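Local coordinates for protein heavy metal cation tricomponent efflux pump ZneA(CzcA-like) (Cupriavidus metallidurans, PDB 4K0J) that exports zinc ions in exchange for protons, as the inner-membrane RND antiporter of a three-component heavy-metal efflux system, at residues E136-T141 against V315-Y320; R147-L152 against N276-Q281; P162-V167 against A301-L306; A168-V173 against G282-L287. All blocks are in the same frame, centred on the assembly; numbering follows the deposited sequence.

Contact 1 (E136-T141 against V315-Y320); sequences EIYRYT and VKVVPY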
# COMPACT_ATOMS: atom_id res chain seq x y z
N GLU C 136 -18.87 -1.29 -17.46
CA GLU C 136 -19.08 -1.76 -18.83
C GLU C 136 -19.53 -0.62 -19.75
O GLU C 136 -20.71 -0.48 -20.06
CB GLU C 136 -20.10 -2.89 -18.82
CG GLU C 136 -19.71 -4.05 -17.91
CD GLU C 136 -20.90 -4.86 -17.45
OE1 GLU C 136 -21.99 -4.28 -17.25
OE2 GLU C 136 -20.75 -6.09 -17.30
N ILE C 137 -18.57 0.19 -20.19
CA ILE C 137 -18.89 1.51 -20.72
C ILE C 137 -19.08 1.59 -22.23
O ILE C 137 -19.57 2.59 -22.74
CB ILE C 137 -17.84 2.55 -20.30
CG1 ILE C 137 -16.44 2.09 -20.70
CG2 ILE C 137 -17.90 2.79 -18.79
CD1 ILE C 137 -15.35 3.08 -20.32
N TYR C 138 -18.70 0.54 -22.95
CA TYR C 138 -18.76 0.59 -24.41
C TYR C 138 -19.02 -0.79 -25.01
O TYR C 138 -18.09 -1.56 -25.25
CB TYR C 138 -17.47 1.18 -24.97
CG TYR C 138 -17.45 1.38 -26.47
CD1 TYR C 138 -16.82 0.46 -27.29
CD2 TYR C 138 -18.02 2.49 -27.05
CE1 TYR C 138 -16.78 0.64 -28.67
CE2 TYR C 138 -17.99 2.69 -28.42
CZ TYR C 138 -17.36 1.75 -29.22
OH TYR C 138 -17.33 1.94 -30.59
N ARG C 139 -20.29 -1.09 -25.24
CA ARG C 139 -20.68 -2.36 -25.86
C ARG C 139 -20.72 -2.23 -27.37
O ARG C 139 -21.20 -1.23 -27.89
CB ARG C 139 -22.05 -2.80 -25.33
CG ARG C 139 -22.00 -3.26 -23.88
CD ARG C 139 -23.38 -3.56 -23.34
NE ARG C 139 -23.30 -4.12 -21.99
CZ ARG C 139 -23.20 -5.42 -21.73
NH1 ARG C 139 -23.17 -6.29 -22.73
NH2 ARG C 139 -23.12 -5.84 -20.47
N TYR C 140 -20.19 -3.22 -28.07
CA TYR C 140 -20.08 -3.13 -29.52
C TYR C 140 -20.18 -4.50 -30.17
O TYR C 140 -20.13 -5.52 -29.50
CB TYR C 140 -18.76 -2.47 -29.93
CG TYR C 140 -17.57 -3.39 -29.78
CD1 TYR C 140 -17.11 -4.16 -30.85
CD2 TYR C 140 -16.91 -3.51 -28.57
CE1 TYR C 140 -16.03 -5.01 -30.72
CE2 TYR C 140 -15.83 -4.36 -28.43
CZ TYR C 140 -15.40 -5.10 -29.51
OH TYR C 140 -14.32 -5.95 -29.36
N THR C 141 -20.28 -4.49 -31.50
CA THR C 141 -20.34 -5.71 -32.28
C THR C 141 -19.58 -5.48 -33.58
O THR C 141 -19.59 -4.38 -34.14
CB THR C 141 -21.80 -6.11 -32.57
OG1 THR C 141 -22.46 -6.44 -31.34
CG2 THR C 141 -21.87 -7.31 -33.49
N VAL C 315 -15.73 -4.33 -42.45
CA VAL C 315 -15.72 -4.89 -41.11
C VAL C 315 -15.60 -3.68 -40.21
O VAL C 315 -14.56 -3.03 -40.14
CB VAL C 315 -14.55 -5.87 -40.88
CG1 VAL C 315 -14.29 -6.05 -39.39
CG2 VAL C 315 -14.84 -7.20 -41.54
N LYS C 316 -16.70 -3.36 -39.55
CA LYS C 316 -16.74 -2.16 -38.73
C LYS C 316 -17.14 -2.50 -37.30
O LYS C 316 -18.12 -3.23 -37.08
CB LYS C 316 -17.71 -1.13 -39.33
CG LYS C 316 -17.30 -0.61 -40.70
CD LYS C 316 -15.98 0.15 -40.63
CE LYS C 316 -15.57 0.71 -41.98
NZ LYS C 316 -15.17 -0.35 -42.95
N VAL C 317 -16.37 -2.01 -36.34
CA VAL C 317 -16.76 -2.12 -34.94
C VAL C 317 -17.80 -1.05 -34.67
O VAL C 317 -17.52 0.14 -34.78
CB VAL C 317 -15.56 -1.98 -33.98
CG1 VAL C 317 -14.55 -0.99 -34.51
CG2 VAL C 317 -16.03 -1.54 -32.61
N VAL C 318 -19.01 -1.48 -34.34
CA VAL C 318 -20.08 -0.52 -34.11
C VAL C 318 -20.69 -0.73 -32.74
O VAL C 318 -21.06 -1.84 -32.39
CB VAL C 318 -21.17 -0.62 -35.19
CG1 VAL C 318 -21.33 -2.03 -35.63
CG2 VAL C 318 -22.49 -0.06 -34.67
N PRO C 319 -20.77 0.35 -31.96
CA PRO C 319 -21.30 0.29 -30.60
C PRO C 319 -22.83 0.29 -30.55
O PRO C 319 -23.47 0.76 -31.48
CB PRO C 319 -20.76 1.57 -29.96
CG PRO C 319 -20.60 2.52 -31.10
CD PRO C 319 -20.23 1.68 -32.29
N TYR C 320 -23.40 -0.24 -29.48
CA TYR C 320 -24.83 -0.16 -29.25
C TYR C 320 -25.12 0.41 -27.87
O TYR C 320 -26.20 0.96 -27.63
CB TYR C 320 -25.54 -1.51 -29.48
CG TYR C 320 -25.17 -2.64 -28.54
CD1 TYR C 320 -25.72 -2.71 -27.26
CD2 TYR C 320 -24.30 -3.65 -28.93
CE1 TYR C 320 -25.40 -3.75 -26.40
CE2 TYR C 320 -23.97 -4.69 -28.08
CZ TYR C 320 -24.53 -4.73 -26.81
OH TYR C 320 -24.21 -5.76 -25.96
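Tyr140 and Thr141 pair with Pro319 and Val318 in antiparallel fashion, joining the first and last strands of a ferredoxin-like unit, βαββαβ with strand order 4-1-3-2, consistent with the PN2 porter subdomain of RND pumps. The firm part is a short run of backbone bonds. Thr141 N donates to Val318 O (2.9 Å), and Val318 N returns a bond to Thr141 O (3.0 Å). Beyond the non-hydrogen-bonded pair Tyr140-Pro319, Tyr320 N reaches Arg139 O (2.9 Å). Tyr138, Tyr140, Val317 and Pro319 meet on the side turned to helices 149-164 and 292-310. There Pro319 CB lies 3.4 Å from Tyr138 CE2, and Val317 CG2 touches Tyr140 CD1. The Tyr140 hydroxyl is bonded to Gln156 of the first helix. The loose side is at Lys316, partly exposed, whose chain leads away from strand 136-141; Val318 is partly exposed too, although its backbone is gripped. Gln281 is the main polar partner of Tyr320 OH, while Arg139 NH1 adds only a weak bond. Tyr320 CG lies between the backbone N and the carbonyl carbon (chi1 65°), and one face of the ring meets Arg139 CB, 3.8 Å from the ring centroid, in a CH-pi contact.

Contact 2 (R147-L152 against N276-Q281); sequences RDLREL and NPDTIQ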
# COMPACT_ATOMS: atom_id res chain seq x y z
N ARG C 147 -18.21 -11.04 -44.51
CA ARG C 147 -17.31 -11.84 -43.69
C ARG C 147 -18.03 -12.83 -42.79
O ARG C 147 -19.14 -12.57 -42.31
CB ARG C 147 -16.41 -10.94 -42.85
CG ARG C 147 -15.03 -11.50 -42.66
CD ARG C 147 -13.98 -10.41 -42.64
NE ARG C 147 -14.02 -9.57 -43.83
CZ ARG C 147 -13.37 -9.84 -44.96
NH1 ARG C 147 -12.61 -10.92 -45.04
NH2 ARG C 147 -13.46 -9.02 -46.00
N ASP C 148 -17.40 -13.98 -42.57
CA ASP C 148 -18.02 -15.06 -41.81
C ASP C 148 -17.62 -15.04 -40.35
O ASP C 148 -16.54 -14.58 -40.00
CB ASP C 148 -17.66 -16.41 -42.43
CG ASP C 148 -16.18 -16.57 -42.65
OD1 ASP C 148 -15.66 -15.98 -43.62
OD2 ASP C 148 -15.53 -17.27 -41.84
N LEU C 149 -18.50 -15.55 -39.50
CA LEU C 149 -18.35 -15.46 -38.05
C LEU C 149 -17.00 -15.94 -37.50
O LEU C 149 -16.55 -15.46 -36.47
CB LEU C 149 -19.50 -16.20 -37.35
CG LEU C 149 -19.70 -15.85 -35.88
CD1 LEU C 149 -19.99 -14.37 -35.73
CD2 LEU C 149 -20.80 -16.68 -35.26
N ARG C 150 -16.36 -16.88 -38.19
CA ARG C 150 -15.04 -17.34 -37.77
C ARG C 150 -14.01 -16.24 -38.03
O ARG C 150 -13.19 -15.93 -37.17
CB ARG C 150 -14.66 -18.65 -38.46
CG ARG C 150 -13.29 -19.22 -38.04
CD ARG C 150 -12.17 -18.84 -39.03
NE ARG C 150 -10.85 -19.31 -38.61
CZ ARG C 150 -9.75 -19.24 -39.36
NH1 ARG C 150 -9.82 -18.72 -40.58
NH2 ARG C 150 -8.59 -19.69 -38.90
N GLU C 151 -14.08 -15.64 -39.22
CA GLU C 151 -13.19 -14.54 -39.58
C GLU C 151 -13.37 -13.36 -38.64
O GLU C 151 -12.40 -12.75 -38.18
CB GLU C 151 -13.39 -14.11 -41.03
CG GLU C 151 -12.92 -15.13 -42.04
CD GLU C 151 -12.70 -14.53 -43.42
OE1 GLU C 151 -11.56 -14.61 -43.93
OE2 GLU C 151 -13.66 -14.00 -44.00
N LEU C 152 -14.62 -13.04 -38.33
CA LEU C 152 -14.93 -11.99 -37.37
C LEU C 152 -14.44 -12.36 -35.98
O LEU C 152 -14.09 -11.48 -35.19
CB LEU C 152 -16.43 -11.71 -37.34
CG LEU C 152 -16.97 -11.19 -38.67
CD1 LEU C 152 -18.38 -10.66 -38.50
CD2 LEU C 152 -16.04 -10.12 -39.23
N ASN C 276 -30.09 -10.79 -36.65
CA ASN C 276 -28.87 -11.59 -36.63
C ASN C 276 -28.83 -12.50 -35.40
O ASN C 276 -28.77 -12.03 -34.26
CB ASN C 276 -27.64 -10.68 -36.65
CG ASN C 276 -26.34 -11.43 -36.90
OD1 ASN C 276 -26.25 -12.65 -36.70
ND2 ASN C 276 -25.31 -10.71 -37.32
N PRO C 277 -28.87 -13.83 -35.63
CA PRO C 277 -28.88 -14.80 -34.54
C PRO C 277 -27.48 -15.11 -34.02
O PRO C 277 -27.33 -15.46 -32.85
CB PRO C 277 -29.48 -16.06 -35.20
CG PRO C 277 -29.93 -15.63 -36.57
CD PRO C 277 -29.07 -14.48 -36.93
N ASP C 278 -26.47 -14.98 -34.88
CA ASP C 278 -25.12 -15.41 -34.51
C ASP C 278 -24.03 -14.41 -34.88
O ASP C 278 -23.42 -14.52 -35.94
CB ASP C 278 -24.81 -16.75 -35.19
CG ASP C 278 -23.94 -17.63 -34.34
OD1 ASP C 278 -23.55 -17.20 -33.23
OD2 ASP C 278 -23.63 -18.76 -34.77
N THR C 279 -23.78 -13.44 -34.00
CA THR C 279 -22.65 -12.54 -34.20
C THR C 279 -21.68 -12.54 -33.00
O THR C 279 -21.62 -13.51 -32.24
CB THR C 279 -23.10 -11.11 -34.59
OG1 THR C 279 -21.95 -10.28 -34.78
CG2 THR C 279 -24.00 -10.51 -33.52
N ILE C 280 -20.91 -11.47 -32.84
CA ILE C 280 -19.88 -11.43 -31.80
C ILE C 280 -19.68 -10.04 -31.22
O ILE C 280 -19.61 -9.06 -31.95
CB ILE C 280 -18.55 -11.98 -32.33
CG1 ILE C 280 -17.43 -11.82 -31.30
CG2 ILE C 280 -18.18 -11.30 -33.65
CD1 ILE C 280 -16.17 -12.57 -31.66
N GLN C 281 -19.58 -9.95 -29.90
CA GLN C 281 -19.55 -8.65 -29.23
C GLN C 281 -18.44 -8.53 -28.19
O GLN C 281 -17.89 -9.52 -27.71
CB GLN C 281 -20.87 -8.40 -28.52
CG GLN C 281 -20.93 -9.09 -27.18
CD GLN C 281 -21.90 -8.42 -26.24
OE1 GLN C 281 -22.76 -7.65 -26.66
NE2 GLN C 281 -21.75 -8.71 -24.95
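Leu149 and Asp278 cross at about a right angle, and the two methyls of the leucine divide the work. CD2 is set against the carboxylate, 3.4 Å from Asp278 CG and almost equally distant from its two oxygens. CD1 reaches past it to the backbone, 3.6 Å from Thr279 CA and close to the carbonyl oxygen of Asp278. The leucine is aimed this way because its CG is anti to the backbone N (chi1 -163°), which carries the branch off the helix toward the incoming chain. One turn on, Leu152 adds a shallower contact, its CB 4.1 Å from Ile280 CG2. The same isoleucine methyl also meets Leu149 CD1, at 4.1 Å, so Ile280 CG2 fits against both leucines. Here the first turn of helix 149-164 is seated on the start of strand 280-287 and the loop before it, the first helix of a ferredoxin-like βαββαβ unit packing on its third strand. Each segment holds its own shape. Asp148 takes the N-cap position, with a weak capping bond from Glu151 N to Asp148 OD2 (3.4 Å), and Arg147 NH1 forms a salt bridge with Glu151 OE2 (3.4 Å). Opposite, Asn276 closes an Asx turn in which its OD1 accepts from Asp278 N at 3.0 Å, fixing the chain just ahead of the aspartate. The Asp278 carboxylate is probably kept charged beside the methyl by its salt bridge to Arg267, a residue that also packs on Leu149.

Contact 3 (P162-V167 against A301-L306); sequences PRLKQV and AAVRDL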
# COMPACT_ATOMS: atom_id res chain seq x y z
N PRO C 162 -6.95 -6.89 -28.60
CA PRO C 162 -5.58 -6.48 -28.28
C PRO C 162 -5.36 -4.97 -28.41
O PRO C 162 -4.50 -4.41 -27.74
CB PRO C 162 -4.73 -7.22 -29.33
CG PRO C 162 -5.54 -8.42 -29.67
CD PRO C 162 -6.97 -7.98 -29.61
N ARG C 163 -6.16 -4.32 -29.25
CA ARG C 163 -6.02 -2.88 -29.46
C ARG C 163 -6.69 -2.11 -28.33
O ARG C 163 -6.06 -1.26 -27.69
CB ARG C 163 -6.61 -2.48 -30.81
CG ARG C 163 -6.60 -0.98 -31.09
CD ARG C 163 -5.18 -0.41 -31.12
NE ARG C 163 -5.17 1.03 -31.38
CZ ARG C 163 -5.30 1.96 -30.44
NH1 ARG C 163 -5.46 1.61 -29.17
NH2 ARG C 163 -5.29 3.24 -30.77
N LEU C 164 -7.96 -2.40 -28.08
CA LEU C 164 -8.70 -1.71 -27.04
C LEU C 164 -8.09 -1.93 -25.67
O LEU C 164 -8.28 -1.13 -24.76
CB LEU C 164 -10.16 -2.15 -27.04
CG LEU C 164 -10.96 -1.77 -28.29
CD1 LEU C 164 -12.26 -2.52 -28.31
CD2 LEU C 164 -11.21 -0.27 -28.31
N LYS C 165 -7.33 -3.02 -25.52
CA LYS C 165 -6.62 -3.30 -24.27
C LYS C 165 -5.50 -2.29 -24.02
O LYS C 165 -4.95 -2.22 -22.92
CB LYS C 165 -6.04 -4.72 -24.28
CG LYS C 165 -7.05 -5.84 -24.06
CD LYS C 165 -7.05 -6.32 -22.62
CE LYS C 165 -5.72 -6.95 -22.25
NZ LYS C 165 -5.65 -7.32 -20.80
N GLN C 166 -5.15 -1.51 -25.03
CA GLN C 166 -4.10 -0.51 -24.88
C GLN C 166 -4.63 0.82 -24.34
O GLN C 166 -3.85 1.66 -23.88
CB GLN C 166 -3.40 -0.25 -26.20
CG GLN C 166 -2.86 -1.48 -26.88
CD GLN C 166 -1.99 -1.12 -28.05
OE1 GLN C 166 -1.04 -0.35 -27.92
NE2 GLN C 166 -2.32 -1.67 -29.22
N VAL C 167 -5.94 1.02 -24.42
CA VAL C 167 -6.52 2.26 -23.93
C VAL C 167 -6.37 2.35 -22.43
O VAL C 167 -6.93 1.54 -21.69
CB VAL C 167 -8.02 2.38 -24.29
CG1 VAL C 167 -8.58 3.69 -23.77
CG2 VAL C 167 -8.21 2.27 -25.78
N ALA C 301 -10.59 6.90 -29.72
CA ALA C 301 -9.38 6.91 -30.53
C ALA C 301 -9.06 5.51 -31.05
O ALA C 301 -8.81 5.32 -32.24
CB ALA C 301 -8.21 7.46 -29.73
N ALA C 302 -9.09 4.53 -30.14
CA ALA C 302 -8.78 3.15 -30.49
C ALA C 302 -9.74 2.59 -31.54
O ALA C 302 -9.31 2.11 -32.59
CB ALA C 302 -8.80 2.29 -29.25
N VAL C 303 -11.03 2.64 -31.24
CA VAL C 303 -12.08 2.20 -32.15
C VAL C 303 -11.93 2.83 -33.53
O VAL C 303 -11.95 2.13 -34.56
CB VAL C 303 -13.46 2.55 -31.60
CG1 VAL C 303 -14.54 2.28 -32.63
CG2 VAL C 303 -13.72 1.79 -30.32
N ARG C 304 -11.77 4.16 -33.55
CA ARG C 304 -11.58 4.90 -34.79
C ARG C 304 -10.40 4.33 -35.57
O ARG C 304 -10.53 4.02 -36.76
CB ARG C 304 -11.34 6.38 -34.51
CG ARG C 304 -12.21 7.32 -35.33
CD ARG C 304 -11.71 8.76 -35.25
NE ARG C 304 -11.27 9.12 -33.90
CZ ARG C 304 -12.07 9.58 -32.94
NH1 ARG C 304 -13.36 9.75 -33.18
NH2 ARG C 304 -11.58 9.87 -31.75
N ASP C 305 -9.26 4.19 -34.90
CA ASP C 305 -8.05 3.59 -35.48
C ASP C 305 -8.32 2.21 -36.07
O ASP C 305 -7.77 1.85 -37.12
CB ASP C 305 -6.95 3.50 -34.42
CG ASP C 305 -5.66 2.91 -34.96
OD1 ASP C 305 -5.41 3.01 -36.18
OD2 ASP C 305 -4.89 2.36 -34.15
N LEU C 306 -9.15 1.43 -35.40
CA LEU C 306 -9.49 0.10 -35.87
C LEU C 306 -10.27 0.17 -37.18
O LEU C 306 -9.94 -0.54 -38.13
CB LEU C 306 -10.29 -0.67 -34.82
CG LEU C 306 -9.47 -1.26 -33.67
CD1 LEU C 306 -10.37 -1.96 -32.69
CD2 LEU C 306 -8.42 -2.22 -34.21
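Arg163 reaches Asp305 through two torsions: its CG is anti to the backbone N (chi1 176°), and the chain then bends at chi2, 62°, which places CD. The aspartate answers with its own CG anti to the backbone N. Arg163 NE meets Asp305 OD2 at 3.1 Å, with a nearly straight N-H...O angle of 168°, in a salt bridge. The oxygen lies in the guanidinium plane and receives the N-H on its anti side, while the two flat groups are turned well out of parallel. Asp305 OD1 is engaged by Asn309, so both carboxylate oxygens have a partner. One face of the guanidinium lies on Ala302, whose CB is 3.4 Å from Arg163 NH1. The aliphatic part of the arginine runs alongside Leu306 in the opposite direction, with CG 3.8 Å from Leu306 CD2. Arg163 thus enters as a knob among Ala301, Ala302, Asp305 and Leu306. Next to this polar edge the contact turns apolar. Ala302 CB touches both Leu164 CD2 (3.6 Å) and Val167 CG2 (3.5 Å), the latter carried by the type I turn from Leu164 to Val167, and Leu164 CD2 continues to Val303 CG2 at 3.8 Å. Within this turn Gln166 packs on Met74 of a second subunit. Ala302 on one helix thus meets Leu164 of the other and Val167 of the turn after it; the two helices lie over one side of the sheet, as in a ferredoxin-like porter subdomain.

Contact 4 (A168-V173 against G282-L287); sequences AGVVDV and GITLLL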
# COMPACT_ATOMS: atom_id res chain seq x y z
N ALA C 168 -5.59 3.32 -21.97
CA ALA C 168 -5.35 3.52 -20.55
C ALA C 168 -6.66 3.75 -19.82
O ALA C 168 -7.43 4.65 -20.18
CB ALA C 168 -4.40 4.68 -20.33
N GLY C 169 -6.91 2.93 -18.81
CA GLY C 169 -8.14 3.00 -18.04
C GLY C 169 -9.04 1.83 -18.35
O GLY C 169 -10.07 1.65 -17.72
N VAL C 170 -8.64 1.04 -19.34
CA VAL C 170 -9.39 -0.15 -19.71
C VAL C 170 -8.75 -1.38 -19.09
O VAL C 170 -7.69 -1.82 -19.53
CB VAL C 170 -9.45 -0.35 -21.24
CG1 VAL C 170 -10.19 -1.64 -21.58
CG2 VAL C 170 -10.13 0.82 -21.90
N VAL C 171 -9.39 -1.92 -18.06
CA VAL C 171 -8.81 -3.03 -17.34
C VAL C 171 -8.88 -4.33 -18.14
O VAL C 171 -7.91 -5.09 -18.17
CB VAL C 171 -9.41 -3.18 -15.92
CG1 VAL C 171 -10.90 -3.52 -15.98
CG2 VAL C 171 -8.64 -4.20 -15.12
N ASP C 172 -10.00 -4.56 -18.82
CA ASP C 172 -10.12 -5.70 -19.71
C ASP C 172 -11.31 -5.58 -20.66
O ASP C 172 -12.17 -4.71 -20.49
CB ASP C 172 -10.21 -7.02 -18.93
CG ASP C 172 -9.90 -8.23 -19.79
OD1 ASP C 172 -9.25 -8.06 -20.84
OD2 ASP C 172 -10.30 -9.36 -19.42
N VAL C 173 -11.32 -6.44 -21.68
CA VAL C 173 -12.40 -6.51 -22.65
C VAL C 173 -13.01 -7.90 -22.61
O VAL C 173 -12.30 -8.90 -22.63
CB VAL C 173 -11.89 -6.25 -24.07
CG1 VAL C 173 -12.99 -5.63 -24.91
CG2 VAL C 173 -10.69 -5.33 -24.03
N GLY C 282 -18.15 -7.28 -27.83
CA GLY C 282 -17.18 -7.00 -26.78
C GLY C 282 -17.72 -6.04 -25.74
O GLY C 282 -18.57 -5.20 -26.03
N ILE C 283 -17.20 -6.17 -24.52
CA ILE C 283 -17.60 -5.32 -23.41
C ILE C 283 -16.37 -4.64 -22.81
O ILE C 283 -15.51 -5.29 -22.19
CB ILE C 283 -18.30 -6.16 -22.31
CG1 ILE C 283 -19.30 -7.14 -22.94
CG2 ILE C 283 -18.99 -5.25 -21.31
CD1 ILE C 283 -19.99 -8.05 -21.94
N THR C 284 -16.27 -3.33 -23.00
CA THR C 284 -15.13 -2.56 -22.51
C THR C 284 -15.30 -2.26 -21.04
O THR C 284 -16.21 -1.53 -20.64
CB THR C 284 -14.98 -1.25 -23.28
OG1 THR C 284 -14.93 -1.52 -24.68
CG2 THR C 284 -13.70 -0.53 -22.84
N LEU C 285 -14.41 -2.82 -20.23
CA LEU C 285 -14.54 -2.74 -18.78
C LEU C 285 -13.72 -1.60 -18.20
O LEU C 285 -12.49 -1.65 -18.19
CB LEU C 285 -14.14 -4.06 -18.13
CG LEU C 285 -14.85 -5.27 -18.73
CD1 LEU C 285 -14.48 -6.55 -17.99
CD2 LEU C 285 -16.34 -5.05 -18.73
N LEU C 286 -14.43 -0.58 -17.73
CA LEU C 286 -13.80 0.56 -17.08
C LEU C 286 -13.06 0.10 -15.83
O LEU C 286 -13.67 -0.47 -14.92
CB LEU C 286 -14.86 1.60 -16.71
CG LEU C 286 -14.34 2.89 -16.06
CD1 LEU C 286 -13.74 3.82 -17.11
CD2 LEU C 286 -15.44 3.58 -15.28
N LEU C 287 -11.75 0.34 -15.81
CA LEU C 287 -10.92 0.08 -14.64
C LEU C 287 -11.49 0.84 -13.46
O LEU C 287 -11.95 1.97 -13.60
CB LEU C 287 -9.48 0.52 -14.89
CG LEU C 287 -8.56 0.62 -13.67
CD1 LEU C 287 -8.32 -0.75 -13.05
CD2 LEU C 287 -7.25 1.30 -14.01
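The peptide carbonyls of Leu285, Asp172 and Gly169 are the flat groups where the strands meet, each taking an N-H from the facing strand. Leu285 O meets Val171 N at 3.1 Å, the donor N lying nearly along the C=O axis, and Asp172 O meets Leu285 N at 2.9 Å in much the same way. Gly169 O takes Leu287 N (2.9 Å). Val171 and Asp172 therefore share the single residue Leu285 opposite. With these two bonds and Val171 in a helical conformation (psi -41°), the pairing fits a classic beta bulge between antiparallel strands. The bulge turns Val171 onto the other strand, its CB 3.8 Å from Leu287 CB, and its CG1 3.9 Å from Leu285 CB. Just ahead of it, Gly169 has backbone angles at which a CB would press on the carbonyl of Ala168. The Asp172 carboxylate lies off the contact: its OD1 takes a weak bond from Val173 N of its own strand, with Lys165 as a distant ionic partner. Past the bulge, Val173 CA approaches Ile283 O at 3.4 Å in a CA-H...O contact. On the helix side, both methyls of Val170 lie 3.9 Å from Thr284 CG2, the two side chains crossing at about a right angle. Leu287 also touches Pro77 of a second subunit. Strand 280-287 lies between strands 170-177 and 135-143, bonded to both, while Val170 and Leu286 press on Val295 of helix 292-310.

Overall arrangement
All four contacts build one ferredoxin-like subdomain. Contacts 1 and 4 are strand pairings, bound by backbone hydrogen bonds, and they are stitched together where Ile137 N meets Thr284 O and Gly282 N meets Tyr140 O. Contacts 2 and 3 share helix 149-164, toward its two ends, with centres 20 Å apart and no touch between them; side chains dominate them, leucine methyls against carboxylate, backbone and isoleucine in contact 2, a salt bridge beside apolar packing in contact 3. Contacts 2 and 4 share strand 280-287. Contact 3 rests on contact 1, with Val303 against Tyr138 and Val317. All are largely buried, yet contacts 3 and 4 also reach a second subunit.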